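Local structure of peroxiredoxin (Clostridioides difficile, 6TSB) at the interface of chains A and B. The protein is a bifunctional spore-coat enzyme whose C-terminal glycoside hydrolase family 18 domain, the part seen here, is a chitinase, joined to an N-terminal peroxiredoxin part. Numbering follows the deposited sequence. Chains: chain A/B, Peroxiredoxin.

Contact 1: the interface of chains A and B. Residues chain A 293-294, 316-317, 320; chain B 225-226.
B:Leu225 and B:Phe226, neighbours on a loop, press against A:Gln294 and the helix residue A:Tyr320 in a two-fold, homodimeric interface that holds the two chitinase domains together in the deposited pair; the structure alone does not show whether this dimer forms in the spore coat. As the anchor, the backbone N of B:Phe226 donates to the carbonyl O of A:Ala293 at 3.3 Å in a nearly straight bond (174° at H), tilted from the carbonyl plane, while the N of B:Leu225 makes a weak, bent bond to the same oxygen. Leucine suits the middle of the patch because its two methyls can serve two surfaces. CD1 lies over one face of the A:Tyr320 ring, toward the rim, 3.9 Å from CD2 of that ring; CD2 turns instead to NE2 of A:Gln294 and the backbone O of A:Leu316. With CG of A:Tyr320 anti to its N (chi1 -172°), the ring reaches B:Phe226 as well, CE2 to CZ at 3.9 Å. The extended chain of A:Gln294 runs alongside B:Phe226, bringing its amide carbon CD to the ring edge, in plane, with OE1 3.5 Å from CE2; amide and ring are turned 58° apart. The aliphatic part of A:Lys317 flanks B:Leu225. In the fold, chain A offers the turn between strands 286-290 and 295-300 beside helix 311-323, and chain B the loop preceding helix 237-246.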
ATOM      1  N   ALA A 293       7.908  10.458   8.022  1.00 62.64           N
ATOM      2  CA  ALA A 293       8.524  11.113   6.837  1.00 54.43           C
ATOM      3  C   ALA A 293       7.478  11.482   5.780  1.00 51.21           C
ATOM      4  O   ALA A 293       7.672  12.528   5.135  1.00 53.58           O
ATOM      5  CB  ALA A 293       9.584  10.219   6.248  1.00 57.21           C
ATOM      6  N   GLN A 294       6.416  10.683   5.634  1.00 51.23           N
ATOM      7  CA  GLN A 294       5.276  10.897   4.699  1.00 49.74           C
ATOM      8  C   GLN A 294       5.678  10.643   3.230  1.00 47.87           C
ATOM      9  O   GLN A 294       5.021  11.199   2.321  1.00 52.37           O
ATOM     10  CB  GLN A 294       4.648  12.266   4.953  1.00 49.18           C
ATOM     11  CG  GLN A 294       3.630  12.216   6.084  1.00 60.27           C
ATOM     12  CD  GLN A 294       2.766  13.452   6.194  1.00 68.56           C
ATOM     13  OE1 GLN A 294       2.534  13.952   7.291  1.00 84.68           O
ATOM     14  NE2 GLN A 294       2.263  13.951   5.071  1.00 65.17           N
ATOM     15  N   LEU A 316      -0.062  14.407  -0.371  1.00 41.36           N
ATOM     16  CA  LEU A 316       0.385  14.961   0.932  1.00 49.80           C
ATOM     17  C   LEU A 316       1.225  16.241   0.721  1.00 55.45           C
ATOM     18  O   LEU A 316       0.912  17.259   1.398  1.00 54.22           O
ATOM     19  CB  LEU A 316       1.140  13.856   1.683  1.00 44.21           C
ATOM     20  CG  LEU A 316       0.261  12.692   2.161  1.00 51.59           C
ATOM     21  CD1 LEU A 316       1.055  11.746   3.053  1.00 57.41           C
ATOM     22  CD2 LEU A 316      -0.976  13.203   2.894  1.00 51.49           C
ATOM     23  N   LYS A 317       2.194  16.223  -0.211  1.00 51.29           N
ATOM     24  CA  LYS A 317       2.971  17.433  -0.617  1.00 44.85           C
ATOM     25  C   LYS A 317       2.024  18.519  -1.142  1.00 43.71           C
ATOM     26  O   LYS A 317       2.200  19.662  -0.701  1.00 42.77           O
ATOM     27  CB  LYS A 317       4.082  17.062  -1.603  1.00 42.16           C
ATOM     28  CG  LYS A 317       5.361  16.673  -0.880  1.00 41.32           C
ATOM     29  CD  LYS A 317       6.346  15.817  -1.659  1.00 44.27           C
ATOM     30  CE  LYS A 317       7.360  15.219  -0.707  1.00 45.36           C
ATOM     31  NZ  LYS A 317       8.569  14.754  -1.405  1.00 51.28           N
ATOM     32  N   TYR A 320       0.199  20.137   1.724  1.00 37.77           N
ATOM     33  CA  TYR A 320       1.150  21.042   2.409  1.00 44.12           C
ATOM     34  C   TYR A 320       1.149  22.385   1.678  1.00 44.78           C
ATOM     35  O   TYR A 320       1.169  23.417   2.337  1.00 47.81           O
ATOM     36  CB  TYR A 320       2.523  20.381   2.518  1.00 45.56           C
ATOM     37  CG  TYR A 320       3.523  21.131   3.354  1.00 50.80           C
ATOM     38  CD1 TYR A 320       4.179  22.262   2.875  1.00 47.00           C
ATOM     39  CD2 TYR A 320       3.838  20.691   4.639  1.00 52.46           C
ATOM     40  CE1 TYR A 320       5.115  22.933   3.656  1.00 46.35           C
ATOM     41  CE2 TYR A 320       4.777  21.350   5.427  1.00 46.65           C
ATOM     42  CZ  TYR A 320       5.424  22.470   4.934  1.00 51.86           C
ATOM     43  OH  TYR A 320       6.336  23.097   5.742  1.00 52.89           O
TER
ATOM     44  N   LEU B 225       9.038  14.739   3.520  1.00 47.39           N
ATOM     45  CA  LEU B 225       8.295  16.001   3.776  1.00 47.89           C
ATOM     46  C   LEU B 225       8.565  16.429   5.235  1.00 53.11           C
ATOM     47  O   LEU B 225       8.872  17.622   5.442  1.00 50.04           O
ATOM     48  CB  LEU B 225       6.815  15.815   3.464  1.00 42.53           C
ATOM     49  CG  LEU B 225       5.929  17.022   3.752  1.00 48.77           C
ATOM     50  CD1 LEU B 225       6.395  18.257   2.987  1.00 48.54           C
ATOM     51  CD2 LEU B 225       4.464  16.724   3.447  1.00 44.74           C
ATOM     52  N   PHE B 226       8.584  15.486   6.189  1.00 52.22           N
ATOM     53  CA  PHE B 226       8.938  15.722   7.621  1.00 52.70           C
ATOM     54  C   PHE B 226      10.108  14.826   8.031  1.00 55.45           C
ATOM     55  O   PHE B 226      10.517  14.002   7.217  1.00 55.34           O
ATOM     56  CB  PHE B 226       7.712  15.511   8.502  1.00 48.88           C
ATOM     57  CG  PHE B 226       6.588  16.465   8.200  1.00 49.15           C
ATOM     58  CD1 PHE B 226       6.678  17.803   8.563  1.00 54.35           C
ATOM     59  CD2 PHE B 226       5.425  16.027   7.603  1.00 44.07           C
ATOM     60  CE1 PHE B 226       5.627  18.678   8.318  1.00 48.62           C
ATOM     61  CE2 PHE B 226       4.388  16.907   7.332  1.00 46.17           C
ATOM     62  CZ  PHE B 226       4.488  18.232   7.689  1.00 50.24           C
TER

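Contact 2: the interface of chains A and B. Residues chain A 312, 315, 357, 360-361, 364, 366; chain B 23, 367.
The C-terminal residue B:Phe367 inserts its ring among A:Lys357, A:Leu312, A:Leu360 and A:Gln366, burying far more surface than any other residue of the patch: a C-terminal tail contact, in which the last residue of one chain docks against helices 311-323 and 353-361 of the other. Along this side chain, CB lies 4.2 Å from NE2 of A:Gln366. CG meets CE of A:Lys357 at 3.7 Å. On one flank CD1 and CE1 both touch the methyl CD1 of A:Leu312, each at 3.6 Å, and CD1 also comes near CE2 of A:Phe315, whose side chain crosses at about a right angle. On the other flank CD2 and CE2 meet the amide of A:Gln366, with A:Glu361 farther off CE2. At the tip, CZ reaches CB of A:Leu360 at 3.7 Å, and the carbonyl carbon of that residue sits at the ring edge, in plane. Lysine suits its place because its long methylene chain can cover an aromatic face: the bend at chi2 (68°), with chi3 extended, carries CE over the ring centre in a CH-pi contact. A:Leu312 and A:Gln366 approach from the opposite side of the ring plane, toward its rim, so the phenyl is held between an alkyl chain and a mixed apolar and amide surface. The A:Gln366 amide is turned 39° from the ring, and its OE1 lies 3.5 Å from CE2 of B:Phe367.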
ATOM      1  N   LEU A 312       0.374   9.112  -3.278  1.00 50.62           N
ATOM      2  CA  LEU A 312       0.062   9.437  -1.866  1.00 57.08           C
ATOM      3  C   LEU A 312       0.996  10.564  -1.389  1.00 58.89           C
ATOM      4  O   LEU A 312       0.471  11.599  -0.937  1.00 59.19           O
ATOM      5  CB  LEU A 312       0.212   8.193  -0.987  1.00 50.05           C
ATOM      6  CG  LEU A 312       0.017   8.452   0.506  1.00 62.27           C
ATOM      7  CD1 LEU A 312      -1.409   8.944   0.773  1.00 54.94           C
ATOM      8  CD2 LEU A 312       0.373   7.224   1.352  1.00 60.43           C
ATOM      9  N   PHE A 315      -0.013  13.687  -3.114  1.00 46.79           N
ATOM     10  CA  PHE A 315      -1.262  14.217  -2.507  1.00 44.20           C
ATOM     11  C   PHE A 315      -0.923  14.986  -1.210  1.00 40.13           C
ATOM     12  O   PHE A 315      -1.385  16.115  -1.035  1.00 43.13           O
ATOM     13  CB  PHE A 315      -2.242  13.077  -2.249  1.00 44.90           C
ATOM     14  CG  PHE A 315      -3.384  13.469  -1.355  1.00 44.28           C
ATOM     15  CD1 PHE A 315      -4.460  14.180  -1.860  1.00 47.28           C
ATOM     16  CD2 PHE A 315      -3.365  13.131  -0.006  1.00 45.57           C
ATOM     17  CE1 PHE A 315      -5.510  14.546  -1.033  1.00 54.21           C
ATOM     18  CE2 PHE A 315      -4.413  13.493   0.823  1.00 47.41           C
ATOM     19  CZ  PHE A 315      -5.482  14.200   0.309  1.00 54.29           C
ATOM     20  N   LYS A 357      -8.120  12.391  -3.533  1.00 66.23           N
ATOM     21  CA  LYS A 357      -8.439  11.686  -2.258  1.00 69.89           C
ATOM     22  C   LYS A 357      -9.356  10.480  -2.531  1.00 66.26           C
ATOM     23  O   LYS A 357      -8.988   9.396  -2.081  1.00 63.39           O
ATOM     24  CB  LYS A 357      -9.097  12.609  -1.225  1.00 73.39           C
ATOM     25  CG  LYS A 357      -9.352  11.978   0.147  1.00 74.36           C
ATOM     26  CD  LYS A 357      -8.086  11.659   0.951  1.00 70.47           C
ATOM     27  CE  LYS A 357      -8.347  10.886   2.231  1.00 74.00           C
ATOM     28  NZ  LYS A 357      -8.537  11.766   3.411  1.00 77.64           N
ATOM     29  N   LEU A 360      -7.423   7.649  -4.045  1.00 64.09           N
ATOM     30  CA  LEU A 360      -6.416   7.010  -3.153  1.00 63.00           C
ATOM     31  C   LEU A 360      -7.111   6.244  -2.010  1.00 64.46           C
ATOM     32  O   LEU A 360      -6.422   5.397  -1.371  1.00 55.06           O
ATOM     33  CB  LEU A 360      -5.460   8.075  -2.591  1.00 60.95           C
ATOM     34  CG  LEU A 360      -4.654   8.929  -3.584  1.00 63.60           C
ATOM     35  CD1 LEU A 360      -3.813   9.954  -2.841  1.00 67.75           C
ATOM     36  CD2 LEU A 360      -3.747   8.106  -4.483  1.00 64.02           C
ATOM     37  N   GLU A 361      -8.391   6.542  -1.728  1.00 70.18           N
ATOM     38  CA  GLU A 361      -9.244   5.783  -0.759  1.00 74.35           C
ATOM     39  C   GLU A 361      -9.407   4.351  -1.283  1.00 63.86           C
ATOM     40  O   GLU A 361      -9.557   3.441  -0.450  1.00 63.84           O
ATOM     41  CB  GLU A 361     -10.626   6.422  -0.534  1.00 86.42           C
ATOM     42  CG  GLU A 361     -10.697   7.534   0.524  1.00 91.53           C
ATOM     43  CD  GLU A 361     -10.381   7.174   1.976  1.00 94.63           C
ATOM     44  OE1 GLU A 361     -10.247   5.969   2.290  1.00 91.46           O
ATOM     45  OE2 GLU A 361     -10.281   8.108   2.801  1.00 94.47           O
ATOM     46  N   TYR A 364      -4.939   2.773  -1.019  1.00 70.63           N
ATOM     47  CA  TYR A 364      -4.097   2.755   0.200  1.00 68.13           C
ATOM     48  C   TYR A 364      -4.898   2.211   1.380  1.00 71.04           C
ATOM     49  O   TYR A 364      -5.929   2.818   1.781  1.00 59.82           O
ATOM     50  CB  TYR A 364      -3.516   4.143   0.447  1.00 63.07           C
ATOM     51  CG  TYR A 364      -2.498   4.486  -0.602  1.00 65.64           C
ATOM     52  CD1 TYR A 364      -2.863   5.116  -1.788  1.00 64.20           C
ATOM     53  CD2 TYR A 364      -1.172   4.102  -0.447  1.00 72.35           C
ATOM     54  CE1 TYR A 364      -1.915   5.414  -2.762  1.00 65.73           C
ATOM     55  CE2 TYR A 364      -0.215   4.385  -1.415  1.00 71.46           C
ATOM     56  CZ  TYR A 364      -0.587   5.049  -2.576  1.00 68.12           C
ATOM     57  OH  TYR A 364       0.359   5.331  -3.526  1.00 70.31           O
ATOM     58  N   GLN A 366      -5.820   1.735   4.942  1.00 60.69           N
ATOM     59  CA  GLN A 366      -5.945   2.463   6.227  1.00 68.18           C
ATOM     60  C   GLN A 366      -6.196   1.444   7.357  1.00 67.60           C
ATOM     61  O   GLN A 366      -6.855   0.415   7.105  1.00 65.50           O
ATOM     62  CB  GLN A 366      -7.036   3.542   6.092  1.00 66.38           C
ATOM     63  CG  GLN A 366      -6.825   4.513   4.919  1.00 65.41           C
ATOM     64  CD  GLN A 366      -5.473   5.194   4.926  1.00 56.21           C
ATOM     65  OE1 GLN A 366      -4.596   4.912   4.110  1.00 52.82           O
ATOM     66  NE2 GLN A 366      -5.281   6.083   5.887  1.00 52.31           N
TER
ATOM     67  N   ASN B  23     -10.868  15.474   5.650  1.00128.43           N
ATOM     68  CA  ASN B  23      -9.409  15.709   5.431  1.00130.37           C
ATOM     69  C   ASN B  23      -9.185  16.736   4.315  1.00131.68           C
ATOM     70  O   ASN B  23      -8.712  17.834   4.605  1.00112.80           O
ATOM     71  CB  ASN B  23      -8.705  14.398   5.158  1.00124.96           C
ATOM     72  N   PHE B 367      -3.087   8.390   5.326  1.00 71.46           N
ATOM     73  CA  PHE B 367      -3.353   9.839   5.102  1.00 79.28           C
ATOM     74  C   PHE B 367      -2.982  10.613   6.381  1.00 84.09           C
ATOM     75  O   PHE B 367      -3.154  10.137   7.522  1.00 82.89           O
ATOM     76  CB  PHE B 367      -4.801  10.058   4.642  1.00 79.88           C
ATOM     77  CG  PHE B 367      -5.172   9.286   3.397  1.00 85.84           C
ATOM     78  CD1 PHE B 367      -4.685   9.666   2.154  1.00 83.82           C
ATOM     79  CD2 PHE B 367      -5.986   8.162   3.467  1.00 84.96           C
ATOM     80  CE1 PHE B 367      -5.005   8.939   1.018  1.00 82.85           C
ATOM     81  CE2 PHE B 367      -6.307   7.441   2.327  1.00 81.79           C
ATOM     82  CZ  PHE B 367      -5.809   7.826   1.108  1.00 82.49           C
ATOM     83  OXT PHE B 367      -2.473  11.746   6.327  1.00 84.51           O
TER

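Contact 3: the interface of chains A and B. Residues chain A 222-223, 237, 258-259; chain B 295, 307-309, 317.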
ATOM      1  N   GLN A 222     -14.241 -12.215  -1.737  1.00 62.21           N
ATOM      2  CA  GLN A 222     -14.529 -13.600  -1.283  1.00 57.81           C
ATOM      3  C   GLN A 222     -14.661 -13.626   0.248  1.00 53.74           C
ATOM      4  O   GLN A 222     -15.335 -14.551   0.717  1.00 54.31           O
ATOM      5  CB  GLN A 222     -13.443 -14.571  -1.772  1.00 52.60           C
ATOM      6  CG  GLN A 222     -12.127 -14.508  -0.991  1.00 53.51           C
ATOM      7  CD  GLN A 222     -11.435 -15.854  -0.892  1.00 55.82           C
ATOM      8  OE1 GLN A 222     -12.075 -16.893  -0.772  1.00 55.59           O
ATOM      9  NE2 GLN A 222     -10.110 -15.860  -0.911  1.00 56.18           N
ATOM     10  N   ALA A 223     -14.038 -12.681   0.977  1.00 44.79           N
ATOM     11  CA  ALA A 223     -13.898 -12.684   2.460  1.00 42.62           C
ATOM     12  C   ALA A 223     -13.947 -11.252   3.060  1.00 46.03           C
ATOM     13  O   ALA A 223     -13.269 -10.981   4.095  1.00 43.44           O
ATOM     14  CB  ALA A 223     -12.625 -13.393   2.838  1.00 46.72           C
ATOM     15  N   VAL A 237     -18.074 -11.200   6.548  1.00 39.49           N
ATOM     16  CA  VAL A 237     -17.636 -11.981   7.745  1.00 41.05           C
ATOM     17  C   VAL A 237     -18.494 -11.545   8.933  1.00 44.23           C
ATOM     18  O   VAL A 237     -19.040 -12.428   9.601  1.00 47.35           O
ATOM     19  CB  VAL A 237     -16.137 -11.825   8.061  1.00 44.52           C
ATOM     20  CG1 VAL A 237     -15.769 -12.476   9.376  1.00 38.37           C
ATOM     21  CG2 VAL A 237     -15.258 -12.337   6.918  1.00 45.22           C
ATOM     22  N   ILE A 258      -9.767 -17.548   7.898  1.00 48.82           N
ATOM     23  CA  ILE A 258      -9.082 -16.684   6.892  1.00 44.98           C
ATOM     24  C   ILE A 258      -8.570 -17.568   5.760  1.00 45.23           C
ATOM     25  O   ILE A 258      -7.866 -18.547   6.012  1.00 42.91           O
ATOM     26  CB  ILE A 258      -7.937 -15.919   7.570  1.00 48.76           C
ATOM     27  CG1 ILE A 258      -8.443 -15.197   8.823  1.00 49.61           C
ATOM     28  CG2 ILE A 258      -7.246 -14.972   6.589  1.00 47.79           C
ATOM     29  CD1 ILE A 258      -7.348 -14.676   9.702  1.00 53.52           C
ATOM     30  N   PRO A 259      -8.833 -17.205   4.487  1.00 41.13           N
ATOM     31  CA  PRO A 259      -8.264 -17.908   3.339  1.00 47.43           C
ATOM     32  C   PRO A 259      -6.804 -17.497   3.097  1.00 51.02           C
ATOM     33  O   PRO A 259      -6.545 -16.301   3.148  1.00 48.83           O
ATOM     34  CB  PRO A 259      -9.116 -17.416   2.163  1.00 47.21           C
ATOM     35  CG  PRO A 259      -9.470 -16.002   2.552  1.00 46.57           C
ATOM     36  CD  PRO A 259      -9.630 -16.047   4.068  1.00 45.92           C
TER
ATOM     37  N   VAL B 295     -10.479  -5.289   3.123  1.00 48.09           N
ATOM     38  CA  VAL B 295      -9.726  -6.404   2.473  1.00 52.92           C
ATOM     39  C   VAL B 295      -8.971  -5.917   1.231  1.00 55.17           C
ATOM     40  O   VAL B 295      -9.444  -5.027   0.520  1.00 53.89           O
ATOM     41  CB  VAL B 295     -10.668  -7.556   2.085  1.00 49.69           C
ATOM     42  CG1 VAL B 295     -11.180  -8.256   3.328  1.00 56.66           C
ATOM     43  CG2 VAL B 295     -11.811  -7.111   1.175  1.00 50.61           C
ATOM     44  N   SER B 307      -9.193 -11.482  -5.204  1.00 60.29           N
ATOM     45  CA  SER B 307      -9.573 -11.258  -3.783  1.00 55.91           C
ATOM     46  C   SER B 307      -8.762 -12.196  -2.876  1.00 52.43           C
ATOM     47  O   SER B 307      -8.839 -13.416  -3.050  1.00 55.60           O
ATOM     48  CB  SER B 307     -11.060 -11.472  -3.586  1.00 61.22           C
ATOM     49  OG  SER B 307     -11.455 -11.237  -2.233  1.00 61.59           O
ATOM     50  N   TYR B 308      -8.043 -11.657  -1.909  1.00 51.53           N
ATOM     51  CA  TYR B 308      -7.242 -12.459  -0.955  1.00 51.57           C
ATOM     52  C   TYR B 308      -7.187 -11.695   0.364  1.00 49.24           C
ATOM     53  O   TYR B 308      -7.900 -10.686   0.469  1.00 51.18           O
ATOM     54  CB  TYR B 308      -5.872 -12.788  -1.554  1.00 58.75           C
ATOM     55  CG  TYR B 308      -4.940 -11.627  -1.791  1.00 57.28           C
ATOM     56  CD1 TYR B 308      -5.169 -10.724  -2.819  1.00 68.09           C
ATOM     57  CD2 TYR B 308      -3.801 -11.452  -1.019  1.00 59.10           C
ATOM     58  CE1 TYR B 308      -4.317  -9.649  -3.046  1.00 67.62           C
ATOM     59  CE2 TYR B 308      -2.927 -10.398  -1.245  1.00 63.75           C
ATOM     60  CZ  TYR B 308      -3.188  -9.489  -2.262  1.00 63.11           C
ATOM     61  OH  TYR B 308      -2.351  -8.436  -2.487  1.00 60.76           O
ATOM     62  N   ASP B 309      -6.422 -12.214   1.324  1.00 46.93           N
ATOM     63  CA  ASP B 309      -6.050 -11.574   2.610  1.00 51.25           C
ATOM     64  C   ASP B 309      -4.511 -11.396   2.674  1.00 59.46           C
ATOM     65  O   ASP B 309      -3.733 -12.358   2.372  1.00 49.36           O
ATOM     66  CB  ASP B 309      -6.598 -12.393   3.786  1.00 54.52           C
ATOM     67  CG  ASP B 309      -8.099 -12.227   4.007  1.00 60.26           C
ATOM     68  OD1 ASP B 309      -8.899 -12.650   3.124  1.00 61.02           O
ATOM     69  OD2 ASP B 309      -8.463 -11.638   5.047  1.00 65.66           O
ATOM     70  N   LYS B 317      -8.873  -8.523  10.801  1.00 51.29           N
ATOM     71  CA  LYS B 317      -9.640  -9.745  11.190  1.00 44.85           C
ATOM     72  C   LYS B 317      -9.257 -10.181  12.610  1.00 43.71           C
ATOM     73  O   LYS B 317     -10.193 -10.446  13.375  1.00 42.77           O
ATOM     74  CB  LYS B 317      -9.469 -10.851  10.146  1.00 42.16           C
ATOM     75  CG  LYS B 317     -10.508 -10.739   9.042  1.00 41.32           C
ATOM     76  CD  LYS B 317     -10.169 -11.409   7.721  1.00 44.27           C
ATOM     77  CE  LYS B 317     -11.103 -10.904   6.642  1.00 45.36           C
ATOM     78  NZ  LYS B 317     -11.134 -11.796   5.473  1.00 51.28           N
TER
HETATM   79  O   HOH W   1     -12.044 -10.752   0.634  1.00 49.52           O
HETATM   80  O   HOH W   2      -4.766 -14.560   1.408  1.00 52.74           O
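B:Asp309, A:Ala223 and B:Lys317 bury the most surface in this patch, where a lysine-aspartate pair of chain B meets the backbone of A:Ala223 and the side chains of A:Ile258 and A:Pro259, between two glycoside hydrolase family 18 domains. The extended chain of B:Lys317 carries its ammonium NZ to the carbonyl O of A:Ala223 at 2.7 Å, in the carbonyl plane and on a lone pair. Within its own chain the same NZ forms a salt bridge to OD2 of B:Asp309, also 2.7 Å, on the carboxylate's syn lone pair; the two bonds together would steady the lysine tip, and the carboxylate probably offsets its charge. The small side chain of alanine probably leaves room for the B:Lys317 tip beside the carbonyl it bonds. With CG of B:Asp309 beside its N (chi1 -76°), OD1 faces CG of A:Pro259 at 3.4 Å, while CB packs against CG2 of A:Ile258, the aspartate crossing both side chains at about a right angle. Water 2 joins the backbone N and O of B:Asp309 to the O of A:Pro259. The N of A:Ala223 reaches water 1, shared with the hydroxyl OG of B:Ser307. Serine suits because a hydroxyl can accept and donate: OG takes the A:Gln222 N-H (3.0 Å, 167° at H) and still bonds water 1.

The C-alpha centres of contact 1 and contact 2 are about 13 Å apart, those of contacts 2 and 3 about 22 Å, and those of contacts 1 and 3 about 32 Å. Helix 311-323 enters all three, from chain A in contacts 1 and 2 and from chain B in contact 3. The loop around 222-226 serves contacts 1 and 3 from opposite chains, and A:Lys317 of contact 1 is the twin of B:Lys317 in contact 3. Through the two-fold, then, contact 1 and the twin of contact 3 probably form one continuous surface, with the tail in contact 2 docking along the same helix.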